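Local coordinates for protein amine oxidase (Emericella nidulans, PDB 3PGB) that probably oxidises primary amines, using a bound copper ion and a topaquinone cofactor made from one of its own tyrosines, at residues E65-G70 with H110-S115; F146-V151 with F167-K172. One frame throughout, in Å; residues are numbered along the deposited sequence.

Contact 1: E65-G70 with H110-S115; sequences ENVWYG and HRPNKS
Arg111 passes along Trp68, with its CG near the plane of the indole at the ring edge. CG is anti to the carbonyl carbon (chi1 -84°), and the chain then extends to NE. NE comes to 3.8 Å from Trp68 O without making a hydrogen bond. Beyond Trp68, the arginine lies on Ala357 and Phe367.

Pro112 follows and points at the other segment. Its CD sits 3.1 Å from Val67 O, and its CG meets Val67 CG2 at 3.8 Å. The same CG2 lies over the centre of the indole, 3.4 Å above its plane, so Val67 touches both rings. Asn66 OD1 shapes this loop from within: it accepts from Trp68 N at 3.1 Å, in its carbonyl plane, and from Tyr69 N from above that plane. Pro112 O takes a hydrogen bond from a water, 2.8 Å away. That water also meets Trp68 NE1, weakly and in the ring plane; NE1 has a stronger partner in Tyr378 OH.

Lys114 forms salt bridges to Asp541, Asp543 and Asp687. The contact sets the Asx turn at Asn66 against the turn leading into helix 114-122, whose first residue reaches the aspartates of a calcium site.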
loop_
_atom_site.group_PDB
_atom_site.type_symbol
_atom_site.label_atom_id
_atom_site.label_comp_id
_atom_site.label_asym_id
_atom_site.label_seq_id
_atom_site.Cartn_x
_atom_site.Cartn_y
_atom_site.Cartn_z
ATOM N N GLU A 65 -35.378 -8.805 0.194
ATOM C CA GLU A 65 -34.821 -10.070 0.662
ATOM C C GLU A 65 -33.414 -10.236 0.092
ATOM O O GLU A 65 -33.068 -9.645 -0.933
ATOM C CB GLU A 65 -35.715 -11.253 0.282
ATOM C CG GLU A 65 -36.964 -11.383 1.156
ATOM C CD GLU A 65 -36.646 -11.768 2.597
ATOM O OE1 GLU A 65 -35.507 -12.220 2.864
ATOM O OE2 GLU A 65 -37.541 -11.626 3.459
ATOM N N ASN A 66 -32.590 -11.016 0.785
ATOM C CA ASN A 66 -31.237 -11.293 0.314
ATOM C C ASN A 66 -31.305 -12.522 -0.589
ATOM O O ASN A 66 -31.302 -13.662 -0.125
ATOM C CB ASN A 66 -30.278 -11.495 1.491
ATOM C CG ASN A 66 -28.830 -11.692 1.056
ATOM O OD1 ASN A 66 -28.550 -12.181 -0.035
ATOM N ND2 ASN A 66 -27.905 -11.328 1.928
ATOM N N VAL A 67 -31.364 -12.267 -1.889
ATOM C CA VAL A 67 -31.586 -13.308 -2.878
ATOM C C VAL A 67 -30.313 -14.097 -3.236
ATOM O O VAL A 67 -30.381 -15.024 -4.053
ATOM C CB VAL A 67 -32.203 -12.710 -4.169
ATOM C CG1 VAL A 67 -33.484 -11.962 -3.850
ATOM C CG2 VAL A 67 -31.209 -11.794 -4.876
ATOM N N TRP A 68 -29.174 -13.742 -2.631
ATOM C CA TRP A 68 -27.881 -14.356 -2.949
ATOM C C TRP A 68 -27.227 -15.172 -1.823
ATOM O O TRP A 68 -26.418 -16.057 -2.105
ATOM C CB TRP A 68 -26.867 -13.285 -3.349
ATOM C CG TRP A 68 -27.326 -12.294 -4.363
ATOM C CD1 TRP A 68 -27.283 -12.428 -5.719
ATOM C CD2 TRP A 68 -27.853 -10.991 -4.103
ATOM N NE1 TRP A 68 -27.769 -11.295 -6.317
ATOM C CE2 TRP A 68 -28.123 -10.396 -5.347
ATOM C CE3 TRP A 68 -28.129 -10.273 -2.934
ATOM C CZ2 TRP A 68 -28.654 -9.113 -5.460
ATOM C CZ3 TRP A 68 -28.656 -9.002 -3.043
ATOM C CH2 TRP A 68 -28.913 -8.433 -4.298
ATOM N N TYR A 69 -27.541 -14.871 -0.565
ATOM C CA TYR A 69 -26.723 -15.355 0.559
ATOM C C TYR A 69 -26.503 -16.865 0.576
ATOM O O TYR A 69 -25.370 -17.330 0.662
ATOM C CB TYR A 69 -27.295 -14.905 1.912
ATOM C CG TYR A 69 -26.476 -15.395 3.088
ATOM C CD1 TYR A 69 -25.289 -14.767 3.442
ATOM C CD2 TYR A 69 -26.875 -16.499 3.830
ATOM C CE1 TYR A 69 -24.528 -15.211 4.505
ATOM C CE2 TYR A 69 -26.113 -16.956 4.904
ATOM C CZ TYR A 69 -24.943 -16.306 5.234
ATOM O OH TYR A 69 -24.183 -16.743 6.291
ATOM N N GLY A 70 -27.589 -17.623 0.517
ATOM C CA GLY A 70 -27.506 -19.071 0.590
ATOM C C GLY A 70 -28.807 -19.720 1.002
ATOM O O GLY A 70 -29.810 -19.039 1.235
ATOM N N HIS A 110 -28.562 -21.773 -5.790
ATOM C CA HIS A 110 -28.189 -21.289 -7.100
ATOM C C HIS A 110 -28.470 -19.801 -7.079
ATOM O O HIS A 110 -29.600 -19.399 -6.829
ATOM C CB HIS A 110 -29.005 -21.969 -8.193
ATOM C CG HIS A 110 -28.757 -21.411 -9.556
ATOM N ND1 HIS A 110 -27.646 -21.735 -10.302
ATOM C CD2 HIS A 110 -29.474 -20.543 -10.306
ATOM C CE1 HIS A 110 -27.692 -21.098 -11.457
ATOM N NE2 HIS A 110 -28.792 -20.368 -11.485
ATOM N N ARG A 111 -27.448 -18.985 -7.315
ATOM C CA ARG A 111 -27.637 -17.533 -7.324
ATOM C C ARG A 111 -28.454 -17.116 -8.531
ATOM O O ARG A 111 -28.202 -17.581 -9.644
ATOM C CB ARG A 111 -26.302 -16.795 -7.312
ATOM C CG ARG A 111 -25.738 -16.638 -5.924
ATOM C CD ARG A 111 -24.289 -16.205 -5.955
ATOM N NE ARG A 111 -23.662 -16.354 -4.642
ATOM C CZ ARG A 111 -22.360 -16.232 -4.404
ATOM N NH1 ARG A 111 -21.516 -15.945 -5.388
ATOM N NH2 ARG A 111 -21.898 -16.399 -3.171
ATOM N N PRO A 112 -29.447 -16.244 -8.316
ATOM C CA PRO A 112 -30.304 -15.850 -9.422
ATOM C C PRO A 112 -29.563 -14.979 -10.427
ATOM O O PRO A 112 -28.597 -14.302 -10.077
ATOM C CB PRO A 112 -31.429 -15.063 -8.739
ATOM C CG PRO A 112 -30.843 -14.564 -7.496
ATOM C CD PRO A 112 -29.832 -15.583 -7.058
ATOM N N ASN A 113 -30.018 -15.027 -11.671
ATOM C CA ASN A 113 -29.462 -14.210 -12.729
ATOM C C ASN A 113 -29.640 -12.728 -12.404
ATOM O O ASN A 113 -30.620 -12.337 -11.763
ATOM C CB ASN A 113 -30.144 -14.551 -14.063
ATOM C CG ASN A 113 -29.818 -15.958 -14.549
ATOM O OD1 ASN A 113 -28.777 -16.522 -14.203
ATOM N ND2 ASN A 113 -30.706 -16.528 -15.358
ATOM N N LYS A 114 -28.689 -11.909 -12.842
ATOM C CA LYS A 114 -28.762 -10.461 -12.626
ATOM C C LYS A 114 -30.036 -9.876 -13.239
ATOM O O LYS A 114 -30.633 -8.952 -12.684
ATOM C CB LYS A 114 -27.527 -9.778 -13.215
ATOM C CG LYS A 114 -27.402 -8.292 -12.921
ATOM C CD LYS A 114 -26.168 -7.708 -13.598
ATOM C CE LYS A 114 -26.114 -6.199 -13.467
ATOM N NZ LYS A 114 -24.760 -5.671 -13.805
ATOM N N SER A 115 -30.449 -10.424 -14.380
ATOM C CA SER A 115 -31.661 -9.975 -15.063
ATOM C C SER A 115 -32.933 -10.246 -14.239
ATOM O O SER A 115 -33.937 -9.560 -14.422
ATOM C CB SER A 115 -31.760 -10.614 -16.458
ATOM O OG SER A 115 -31.673 -12.032 -16.387
HETATM O O HOH W 1 -26.708 -12.470 -9.262
#

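Contact 2: F146-V151 with F167-K172; sequences FADILV and FPYTRK
Tyr169 reaches from a loop to touch Asp148 on strand 145-152, part of an antiparallel sheet that probably belongs to the D2 domain of copper amine oxidases. Strands 161-164 and 176-178 both pair with 145-152, and 167-172 lies in the excursion between them.

The phenol oxygen lies over the flat of the carboxylate. Tyr169 OH is 3.1 Å from Asp148 CG and only slightly farther from both carboxylate oxygens. The angles are poor, so neither approach counts as a hydrogen bond. Carboxylate and ring planes are 41° apart. Asp148 OD1 also comes to 3.5 Å from Tyr169 CE2, and Asp148 CB lies 3.7 Å from that same ring carbon. The CB of Asp148 points toward the loop, and with CG anti to the carbonyl carbon (chi1 -70°) the carboxylate presents a face to the phenol oxygen. Pro168 CG covers one face of the tyrosine ring, 3.8 Å above its plane and offset toward the rim.

The carboxylate is buried but has partners elsewhere. OD2 is hydrogen-bonded to His133 NE2 and OD1 to His660 NE2, while Arg135 adds a long, weak ion pair to OD2. These neighbours would probably favour the charged form of Asp148. His660 also meets the Tyr169 ring edge-to-face, so one histidine serves both sides of the contact.

Further out, backbone bonds from Asp148 to Leu165 and Gly175 hold the two ends of the excursion. Thr170 and Arg171 fix the loop against the chain around 666-673. The Lys172 side chain turns back to the loop: its NZ hydrogen-bonds to Glu166 O and, at 2.7 Å, to Tyr169 O, with a C=O...N angle of 172°.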
loop_
_atom_site.group_PDB
_atom_site.type_symbol
_atom_site.label_atom_id
_atom_site.label_comp_id
_atom_site.label_asym_id
_atom_site.label_seq_id
_atom_site.Cartn_x
_atom_site.Cartn_y
_atom_site.Cartn_z
ATOM N N PHE A 146 -18.119 -35.538 -12.013
ATOM C CA PHE A 146 -18.854 -34.579 -11.194
ATOM C C PHE A 146 -20.008 -34.061 -12.027
ATOM O O PHE A 146 -19.874 -33.915 -13.231
ATOM C CB PHE A 146 -17.950 -33.424 -10.755
ATOM C CG PHE A 146 -16.909 -33.819 -9.741
ATOM C CD1 PHE A 146 -17.278 -34.153 -8.448
ATOM C CD2 PHE A 146 -15.567 -33.848 -10.077
ATOM C CE1 PHE A 146 -16.331 -34.518 -7.511
ATOM C CE2 PHE A 146 -14.610 -34.211 -9.144
ATOM C CZ PHE A 146 -14.992 -34.550 -7.859
ATOM N N ALA A 147 -21.144 -33.799 -11.392
ATOM C CA ALA A 147 -22.341 -33.382 -12.113
ATOM C C ALA A 147 -23.004 -32.163 -11.467
ATOM O O ALA A 147 -23.541 -32.260 -10.364
ATOM C CB ALA A 147 -23.328 -34.543 -12.196
ATOM N N ASP A 148 -22.960 -31.028 -12.164
ATOM C CA ASP A 148 -23.700 -29.835 -11.766
ATOM C C ASP A 148 -25.155 -29.938 -12.239
ATOM O O ASP A 148 -25.414 -30.085 -13.439
ATOM C CB ASP A 148 -23.061 -28.572 -12.364
ATOM C CG ASP A 148 -21.718 -28.234 -11.740
ATOM O OD1 ASP A 148 -20.708 -28.201 -12.477
ATOM O OD2 ASP A 148 -21.666 -27.980 -10.519
ATOM N N ILE A 149 -26.099 -29.848 -11.302
ATOM C CA ILE A 149 -27.538 -29.889 -11.625
ATOM C C ILE A 149 -28.300 -28.754 -10.916
ATOM O O ILE A 149 -27.768 -28.130 -10.000
ATOM C CB ILE A 149 -28.167 -31.272 -11.268
ATOM C CG1 ILE A 149 -28.092 -31.542 -9.764
ATOM C CG2 ILE A 149 -27.451 -32.387 -12.001
ATOM C CD1 ILE A 149 -28.731 -32.848 -9.340
ATOM N N LEU A 150 -29.530 -28.488 -11.356
ATOM C CA LEU A 150 -30.417 -27.520 -10.696
ATOM C C LEU A 150 -31.602 -28.240 -10.074
ATOM O O LEU A 150 -32.280 -29.011 -10.755
ATOM C CB LEU A 150 -30.964 -26.494 -11.689
ATOM C CG LEU A 150 -30.241 -25.165 -11.901
ATOM C CD1 LEU A 150 -31.179 -24.195 -12.628
ATOM C CD2 LEU A 150 -29.753 -24.553 -10.596
ATOM N N VAL A 151 -31.863 -27.975 -8.794
ATOM C CA VAL A 151 -33.025 -28.537 -8.112
ATOM C C VAL A 151 -33.987 -27.417 -7.723
ATOM O O VAL A 151 -33.637 -26.523 -6.945
ATOM C CB VAL A 151 -32.622 -29.334 -6.867
ATOM C CG1 VAL A 151 -33.861 -29.811 -6.116
ATOM C CG2 VAL A 151 -31.734 -30.515 -7.261
ATOM N N PHE A 167 -25.793 -23.730 -18.229
ATOM C CA PHE A 167 -25.956 -22.325 -18.598
ATOM C C PHE A 167 -24.742 -21.482 -18.195
ATOM O O PHE A 167 -24.190 -20.768 -19.031
ATOM C CB PHE A 167 -27.255 -21.765 -17.987
ATOM C CG PHE A 167 -27.611 -20.376 -18.451
ATOM C CD1 PHE A 167 -27.555 -19.296 -17.574
ATOM C CD2 PHE A 167 -28.021 -20.148 -19.762
ATOM C CE1 PHE A 167 -27.901 -18.006 -17.996
ATOM C CE2 PHE A 167 -28.365 -18.858 -20.195
ATOM C CZ PHE A 167 -28.305 -17.787 -19.305
ATOM N N PRO A 168 -24.299 -21.584 -16.926
ATOM C CA PRO A 168 -23.217 -20.714 -16.448
ATOM C C PRO A 168 -21.790 -21.246 -16.677
ATOM O O PRO A 168 -20.846 -20.743 -16.067
ATOM C CB PRO A 168 -23.512 -20.616 -14.948
ATOM C CG PRO A 168 -24.101 -21.939 -14.608
ATOM C CD PRO A 168 -24.774 -22.478 -15.855
ATOM N N TYR A 169 -21.631 -22.244 -17.544
ATOM C CA TYR A 169 -20.313 -22.765 -17.880
ATOM C C TYR A 169 -20.068 -22.636 -19.381
ATOM O O TYR A 169 -21.011 -22.670 -20.172
ATOM C CB TYR A 169 -20.185 -24.223 -17.427
ATOM C CG TYR A 169 -20.754 -24.494 -16.048
ATOM C CD1 TYR A 169 -20.405 -23.707 -14.955
ATOM C CD2 TYR A 169 -21.645 -25.536 -15.840
ATOM C CE1 TYR A 169 -20.940 -23.957 -13.687
ATOM C CE2 TYR A 169 -22.177 -25.792 -14.586
ATOM C CZ TYR A 169 -21.819 -25.011 -13.514
ATOM O OH TYR A 169 -22.362 -25.288 -12.278
ATOM N N THR A 170 -18.800 -22.478 -19.764
ATOM C CA THR A 170 -18.425 -22.301 -21.174
ATOM C C THR A 170 -18.344 -23.657 -21.884
ATOM O O THR A 170 -18.716 -23.780 -23.052
ATOM C CB THR A 170 -17.092 -21.514 -21.326
ATOM O OG1 THR A 170 -15.982 -22.317 -20.913
ATOM C CG2 THR A 170 -17.120 -20.248 -20.495
ATOM N N ARG A 171 -17.854 -24.668 -21.173
ATOM C CA ARG A 171 -17.989 -26.057 -21.601
ATOM C C ARG A 171 -19.468 -26.445 -21.581
ATOM O O ARG A 171 -20.165 -26.227 -20.589
ATOM C CB ARG A 171 -17.185 -26.976 -20.682
ATOM C CG ARG A 171 -17.473 -28.465 -20.827
ATOM C CD ARG A 171 -16.315 -29.297 -20.278
ATOM N NE ARG A 171 -16.638 -30.719 -20.155
ATOM C CZ ARG A 171 -15.743 -31.685 -19.946
ATOM N NH1 ARG A 171 -14.451 -31.403 -19.827
ATOM N NH2 ARG A 171 -16.142 -32.948 -19.851
ATOM N N LYS A 172 -19.945 -27.016 -22.682
ATOM C CA LYS A 172 -21.343 -27.413 -22.794
ATOM C C LYS A 172 -21.449 -28.943 -22.826
ATOM O O LYS A 172 -21.534 -29.553 -23.890
ATOM C CB LYS A 172 -21.978 -26.771 -24.031
ATOM C CG LYS A 172 -21.904 -25.241 -24.050
ATOM C CD LYS A 172 -22.688 -24.604 -22.913
ATOM C CE LYS A 172 -22.727 -23.087 -23.053
ATOM N NZ LYS A 172 -23.188 -22.387 -21.808
#

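From the N terminus, contact 1 comes first. It brings the loop after strand 58-59 onto the turn between strand 102-110 and helix 114-122, closing a loop that holds helix 73-84 and strand 102-110. Contact 2 opens later, after strand 131-138, and closes the shorter loop around strand 161-164. The two are in series and neither nest nor cross. Their centres are about 17 Å apart, yet they touch. His110 CG packs 3.5 Å from Leu150 CD2, and Asn113 packs against Phe167. Contact 1 ties the end of strand 102-110 to strands 352-359 and 363-371. Contact 2 ties the same small sheet to the chain between His660 and Phe677.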